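Long-range contact in cysteine S-methyltransferase NleE (Escherichia coli O157:H7, PDB 4R29), which probably methylates a zinc-finger cysteine of host TAB2 and TAB3 with S-adenosylmethionine as methyl donor, blocking NF-kappa-B activation: residues Arg160-Lys171 / Glu191-Phe202. The protein carries 1 engineered substitution. Residues are numbered along the deposited sequence; the frame is centred on the assembly and turned at random.
Sequences RANRFIELYNIK and EMIIAREMGEIF. With SAM (S-adenosylmethionine), chain E.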
loop_
_atom_site.group_PDB
_atom_site.type_symbol
_atom_site.label_atom_id
_atom_site.label_comp_id
_atom_site.label_asym_id
_atom_site.label_seq_id
_atom_site.Cartn_x
_atom_site.Cartn_y
_atom_site.Cartn_z
ATOM N N ARG A 160 -10.604 8.315 -2.201
ATOM C CA ARG A 160 -9.235 8.587 -1.775
ATOM C C ARG A 160 -8.253 7.643 -2.422
ATOM O O ARG A 160 -7.163 8.059 -2.792
ATOM C CB ARG A 160 -9.092 8.584 -0.245
ATOM C CG ARG A 160 -9.680 9.833 0.361
ATOM C CD ARG A 160 -9.369 9.996 1.817
ATOM N NE ARG A 160 -9.948 11.244 2.290
ATOM C CZ ARG A 160 -9.612 11.843 3.424
ATOM N NH1 ARG A 160 -8.684 11.314 4.218
ATOM N NH2 ARG A 160 -10.207 12.979 3.759
ATOM N N ALA A 161 -8.637 6.379 -2.589
ATOM C CA ALA A 161 -7.719 5.431 -3.190
ATOM C C ALA A 161 -7.444 5.874 -4.615
ATOM O O ALA A 161 -6.304 5.866 -5.070
ATOM C CB ALA A 161 -8.278 4.031 -3.163
ATOM N N ASN A 162 -8.500 6.265 -5.316
ATOM C CA ASN A 162 -8.352 6.745 -6.683
ATOM C C ASN A 162 -7.513 8.019 -6.736
ATOM O O ASN A 162 -6.612 8.148 -7.561
ATOM C CB ASN A 162 -9.726 6.975 -7.323
ATOM C CG ASN A 162 -10.372 5.687 -7.796
ATOM O OD1 ASN A 162 -9.687 4.711 -8.120
ATOM N ND2 ASN A 162 -11.695 5.674 -7.833
ATOM N N ARG A 163 -7.811 8.953 -5.842
ATOM C CA ARG A 163 -7.075 10.199 -5.765
ATOM C C ARG A 163 -5.584 9.951 -5.483
ATOM O O ARG A 163 -4.715 10.640 -6.008
ATOM C CB ARG A 163 -7.686 11.101 -4.704
ATOM C CG ARG A 163 -7.025 12.470 -4.577
ATOM C CD ARG A 163 -7.369 13.298 -5.789
ATOM N NE ARG A 163 -6.886 14.674 -5.699
ATOM C CZ ARG A 163 -6.516 15.392 -6.759
ATOM N NH1 ARG A 163 -6.559 14.860 -7.979
ATOM N NH2 ARG A 163 -6.094 16.635 -6.601
ATOM N N PHE A 164 -5.284 8.953 -4.674
ATOM C CA PHE A 164 -3.894 8.613 -4.449
ATOM C C PHE A 164 -3.207 8.189 -5.743
ATOM O O PHE A 164 -2.090 8.605 -6.022
ATOM C CB PHE A 164 -3.757 7.506 -3.408
ATOM C CG PHE A 164 -2.393 6.891 -3.370
ATOM C CD1 PHE A 164 -1.352 7.529 -2.719
ATOM C CD2 PHE A 164 -2.139 5.687 -4.018
ATOM C CE1 PHE A 164 -0.078 6.972 -2.686
ATOM C CE2 PHE A 164 -0.871 5.116 -3.989
ATOM C CZ PHE A 164 0.164 5.763 -3.323
ATOM N N ILE A 165 -3.874 7.348 -6.521
ATOM C CA ILE A 165 -3.296 6.838 -7.755
ATOM C C ILE A 165 -2.999 7.970 -8.757
ATOM O O ILE A 165 -1.962 7.965 -9.438
ATOM C CB ILE A 165 -4.197 5.751 -8.364
ATOM C CG1 ILE A 165 -4.251 4.540 -7.423
ATOM C CG2 ILE A 165 -3.696 5.331 -9.746
ATOM C CD1 ILE A 165 -5.274 3.488 -7.849
ATOM N N GLU A 166 -3.902 8.944 -8.821
ATOM C CA GLU A 166 -3.670 10.153 -9.613
ATOM C C GLU A 166 -2.458 10.924 -9.124
ATOM O O GLU A 166 -1.616 11.323 -9.929
ATOM C CB GLU A 166 -4.874 11.084 -9.555
ATOM C CG GLU A 166 -6.103 10.528 -10.206
ATOM C CD GLU A 166 -7.316 11.388 -9.917
ATOM O OE1 GLU A 166 -8.451 10.890 -10.092
ATOM O OE2 GLU A 166 -7.132 12.556 -9.505
ATOM N N LEU A 167 -2.383 11.165 -7.813
ATOM C CA LEU A 167 -1.248 11.896 -7.283
ATOM C C LEU A 167 0.015 11.070 -7.488
ATOM O O LEU A 167 1.042 11.585 -7.892
ATOM C CB LEU A 167 -1.456 12.261 -5.807
ATOM C CG LEU A 167 -2.658 13.171 -5.518
ATOM C CD1 LEU A 167 -2.862 13.418 -4.034
ATOM C CD2 LEU A 167 -2.502 14.498 -6.259
ATOM N N TYR A 168 -0.072 9.773 -7.241
ATOM C CA TYR A 168 1.076 8.903 -7.439
ATOM C C TYR A 168 1.577 8.933 -8.888
ATOM O O TYR A 168 2.779 8.899 -9.136
ATOM C CB TYR A 168 0.722 7.481 -7.065
ATOM C CG TYR A 168 1.857 6.513 -7.258
ATOM C CD1 TYR A 168 2.858 6.398 -6.301
ATOM C CD2 TYR A 168 1.931 5.711 -8.390
ATOM C CE1 TYR A 168 3.897 5.511 -6.456
ATOM C CE2 TYR A 168 2.973 4.819 -8.562
ATOM C CZ TYR A 168 3.952 4.725 -7.588
ATOM O OH TYR A 168 4.998 3.848 -7.730
ATOM N N ASN A 169 0.647 8.970 -9.832
ATOM C CA ASN A 169 0.999 9.020 -11.240
ATOM C C ASN A 169 1.639 10.351 -11.614
ATOM O O ASN A 169 2.536 10.410 -12.439
ATOM C CB ASN A 169 -0.236 8.771 -12.110
ATOM C CG ASN A 169 -0.616 7.304 -12.176
ATOM O OD1 ASN A 169 0.226 6.426 -12.000
ATOM N ND2 ASN A 169 -1.891 7.031 -12.424
ATOM N N ILE A 170 1.151 11.426 -11.012
ATOM C CA ILE A 170 1.742 12.717 -11.253
ATOM C C ILE A 170 3.175 12.716 -10.741
ATOM O O ILE A 170 4.090 13.130 -11.452
ATOM C CB ILE A 170 0.969 13.816 -10.558
ATOM C CG1 ILE A 170 -0.366 14.049 -11.263
ATOM C CG2 ILE A 170 1.803 15.092 -10.511
ATOM C CD1 ILE A 170 -1.228 15.084 -10.553
ATOM N N LYS A 171 3.372 12.235 -9.514
ATOM C CA LYS A 171 4.717 12.162 -8.952
ATOM C C LYS A 171 5.641 11.372 -9.873
ATOM O O LYS A 171 6.691 11.857 -10.268
ATOM C CB LYS A 171 4.722 11.517 -7.566
ATOM C CG LYS A 171 6.081 11.610 -6.853
ATOM C CD LYS A 171 6.428 10.319 -6.136
ATOM C CE LYS A 171 7.205 10.557 -4.822
ATOM N NZ LYS A 171 8.276 11.617 -4.906
ATOM N N GLU A 191 7.842 15.931 -4.617
ATOM C CA GLU A 191 7.169 16.034 -3.318
ATOM C C GLU A 191 6.538 17.406 -3.106
ATOM O O GLU A 191 5.464 17.507 -2.512
ATOM C CB GLU A 191 8.140 15.754 -2.162
ATOM C CG GLU A 191 8.478 14.278 -1.955
ATOM C CD GLU A 191 7.240 13.414 -1.722
ATOM O OE1 GLU A 191 6.778 12.770 -2.673
ATOM O OE2 GLU A 191 6.740 13.358 -0.586
ATOM N N MET A 192 7.213 18.473 -3.538
ATOM C CA MET A 192 6.661 19.796 -3.301
ATOM C C MET A 192 5.338 19.894 -4.059
ATOM O O MET A 192 4.411 20.571 -3.631
ATOM C CB MET A 192 7.637 20.900 -3.734
ATOM C CG MET A 192 7.117 22.324 -3.514
ATOM S SD MET A 192 6.818 22.772 -1.763
ATOM C CE MET A 192 8.449 23.273 -1.172
ATOM N N ILE A 193 5.244 19.175 -5.173
ATOM C CA ILE A 193 4.049 19.246 -6.009
ATOM C C ILE A 193 2.834 18.493 -5.416
ATOM O O ILE A 193 1.692 18.973 -5.486
ATOM C CB ILE A 193 4.318 18.688 -7.434
ATOM C CG1 ILE A 193 5.537 19.361 -8.083
ATOM C CG2 ILE A 193 3.083 18.809 -8.284
ATOM C CD1 ILE A 193 5.279 20.717 -8.646
ATOM N N ILE A 194 3.063 17.319 -4.833
ATOM C CA ILE A 194 1.917 16.497 -4.421
ATOM C C ILE A 194 1.834 16.136 -2.935
ATOM O O ILE A 194 0.861 15.511 -2.509
ATOM C CB ILE A 194 1.833 15.207 -5.253
ATOM C CG1 ILE A 194 3.196 14.511 -5.300
ATOM C CG2 ILE A 194 1.331 15.507 -6.661
ATOM C CD1 ILE A 194 3.464 13.613 -4.135
ATOM N N ALA A 195 2.829 16.531 -2.145
ATOM C CA ALA A 195 2.949 16.004 -0.786
ATOM C C ALA A 195 1.799 16.454 0.121
ATOM O O ALA A 195 1.268 15.655 0.871
ATOM C CB ALA A 195 4.313 16.351 -0.162
ATOM N N ARG A 196 1.418 17.725 0.049
ATOM C CA ARG A 196 0.323 18.239 0.874
ATOM C C ARG A 196 -0.982 17.546 0.519
ATOM O O ARG A 196 -1.756 17.149 1.396
ATOM C CB ARG A 196 0.162 19.759 0.729
ATOM C CG ARG A 196 -1.058 20.305 1.478
ATOM C CD ARG A 196 -1.082 21.837 1.563
ATOM N NE ARG A 196 0.089 22.392 2.233
ATOM C CZ ARG A 196 0.215 22.563 3.548
ATOM N NH1 ARG A 196 -0.756 22.202 4.380
ATOM N NH2 ARG A 196 1.330 23.087 4.042
ATOM N N GLU A 197 -1.217 17.389 -0.776
ATOM C CA GLU A 197 -2.385 16.663 -1.242
ATOM C C GLU A 197 -2.403 15.198 -0.742
ATOM O O GLU A 197 -3.441 14.702 -0.313
ATOM C CB GLU A 197 -2.491 16.760 -2.769
ATOM C CG GLU A 197 -2.687 18.187 -3.277
ATOM C CD GLU A 197 -1.387 19.020 -3.370
ATOM O OE1 GLU A 197 -0.287 18.566 -2.969
ATOM O OE2 GLU A 197 -1.476 20.158 -3.878
ATOM N N MET A 198 -1.259 14.521 -0.770
ATOM C CA MET A 198 -1.162 13.184 -0.170
ATOM C C MET A 198 -1.446 13.190 1.325
ATOM O O MET A 198 -2.171 12.338 1.817
ATOM C CB MET A 198 0.228 12.600 -0.345
ATOM C CG MET A 198 0.755 12.651 -1.735
ATOM S SD MET A 198 0.974 10.991 -2.340
ATOM C CE MET A 198 -0.769 10.567 -2.307
ATOM N N GLY A 199 -0.826 14.116 2.053
ATOM C CA GLY A 199 -1.016 14.191 3.487
ATOM C C GLY A 199 -2.497 14.244 3.831
ATOM O O GLY A 199 -2.988 13.530 4.718
ATOM N N GLU A 200 -3.216 15.077 3.091
ATOM C CA GLU A 200 -4.649 15.246 3.274
ATOM C C GLU A 200 -5.422 13.948 3.056
ATOM O O GLU A 200 -6.232 13.559 3.890
ATOM C CB GLU A 200 -5.155 16.382 2.383
ATOM C CG GLU A 200 -4.549 17.723 2.802
ATOM C CD GLU A 200 -4.873 18.875 1.860
ATOM O OE1 GLU A 200 -5.418 18.646 0.770
ATOM O OE2 GLU A 200 -4.567 20.026 2.218
ATOM N N ILE A 201 -5.161 13.259 1.949
ATOM C CA ILE A 201 -5.922 12.044 1.678
ATOM C C ILE A 201 -5.525 10.907 2.628
ATOM O O ILE A 201 -6.315 10.016 2.878
ATOM C CB ILE A 201 -5.897 11.618 0.177
ATOM C CG1 ILE A 201 -4.472 11.340 -0.309
ATOM C CG2 ILE A 201 -6.575 12.689 -0.706
ATOM C CD1 ILE A 201 -4.421 10.665 -1.704
ATOM N N PHE A 202 -4.315 10.970 3.184
ATOM C CA PHE A 202 -3.919 9.998 4.192
ATOM C C PHE A 202 -4.412 10.376 5.590
ATOM O O PHE A 202 -4.114 9.675 6.546
ATOM C CB PHE A 202 -2.395 9.804 4.219
ATOM C CG PHE A 202 -1.847 9.020 3.046
ATOM C CD1 PHE A 202 -2.365 7.776 2.715
ATOM C CD2 PHE A 202 -0.803 9.533 2.280
ATOM C CE1 PHE A 202 -1.848 7.054 1.648
ATOM C CE2 PHE A 202 -0.285 8.815 1.212
ATOM C CZ PHE A 202 -0.814 7.577 0.895
HETATM N N SAM E . 2.021 4.224 4.717
HETATM C CA SAM E . 1.541 5.605 4.672
HETATM C C SAM E . 0.045 5.692 4.953
HETATM O O SAM E . -0.441 6.761 5.337
HETATM O OXT SAM E . -0.692 4.707 4.773
HETATM C CB SAM E . 1.804 6.268 3.324
HETATM C CG SAM E . 3.263 6.605 3.059
HETATM S SD SAM E . 3.503 7.836 1.737
HETATM C CE SAM E . 5.309 7.904 1.855
HETATM C "C5'" SAM E . 3.135 9.347 2.663
HETATM C "C4'" SAM E . 3.212 10.565 1.747
HETATM O "O4'" SAM E . 2.459 11.634 2.292
HETATM C "C3'" SAM E . 4.643 11.065 1.570
HETATM O "O3'" SAM E . 5.252 10.502 0.423
HETATM C "C2'" SAM E . 4.478 12.564 1.446
HETATM O "O2'" SAM E . 4.387 12.843 0.079
HETATM C "C1'" SAM E . 3.121 12.870 2.077
HETATM N N9 SAM E . 3.208 13.496 3.410
HETATM C C8 SAM E . 2.599 14.662 3.789
HETATM N N7 SAM E . 2.867 14.903 5.085
HETATM C C5 SAM E . 3.639 13.895 5.546
HETATM C C6 SAM E . 4.192 13.648 6.795
HETATM N N6 SAM E . 3.989 14.499 7.796
HETATM N N1 SAM E . 4.953 12.518 6.981
HETATM C C2 SAM E . 5.152 11.634 5.935
HETATM N N3 SAM E . 4.597 11.881 4.695
HETATM C C4 SAM E . 3.850 12.997 4.504
#
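K171 NZ is gripped by E191 OE1 and by S190 OG. Its salt bridge to E191 OE1 is 2.9 Å long, meeting that oxygen on the anti side and 26° out of the carboxylate plane. E191 OE2 takes a very short bond of 2.5 Å from the ribose hydroxyl O2' of S-adenosylmethionine and a weak one from O3'. Y212 OH also bonds OE2. The lysine takes OE1 and the ribose takes OE2. The nearby lysine charge would probably favour the ionised carboxylate.

Elsewhere between the two segments the packing is mainly apolar. L167 is a knob in the hole formed by I194, E197, M198 and I201. Its CD1 lies 3.6 Å from E197 CB, and its CD2 runs past I194 CG2. I170 CG2 extends this row to the same I194 methyl. I201 is the reciprocal knob, set among R160, R163, F164 and L167. Its CG1 lies between the backbone N and the carbonyl carbon, which brings CD1 within 3.7 Å of F164 CB.

F164 CG is anti to the backbone N, and the ring reaches in beside M198 in a Met-aromatic contact. The F164 and F202 rings meet obliquely, their planes at 55°, with F202 CZ at 3.7 Å from F164 CD1. One face of F202 lies against the methionine part of the ligand, with ligand CB 3.8 Å above its plane. The extended side chain of R160 gives a weak bond from NH1 to I201 O at 3.0 Å.

The arrangement is an antiparallel helix pair with knobs-into-holes packing, the axes of the two segments running at 166° to each other. In it 191-202 lines the S-adenosylmethionine pocket of this Rossmann-like methyltransferase, and 160-171 packs against it.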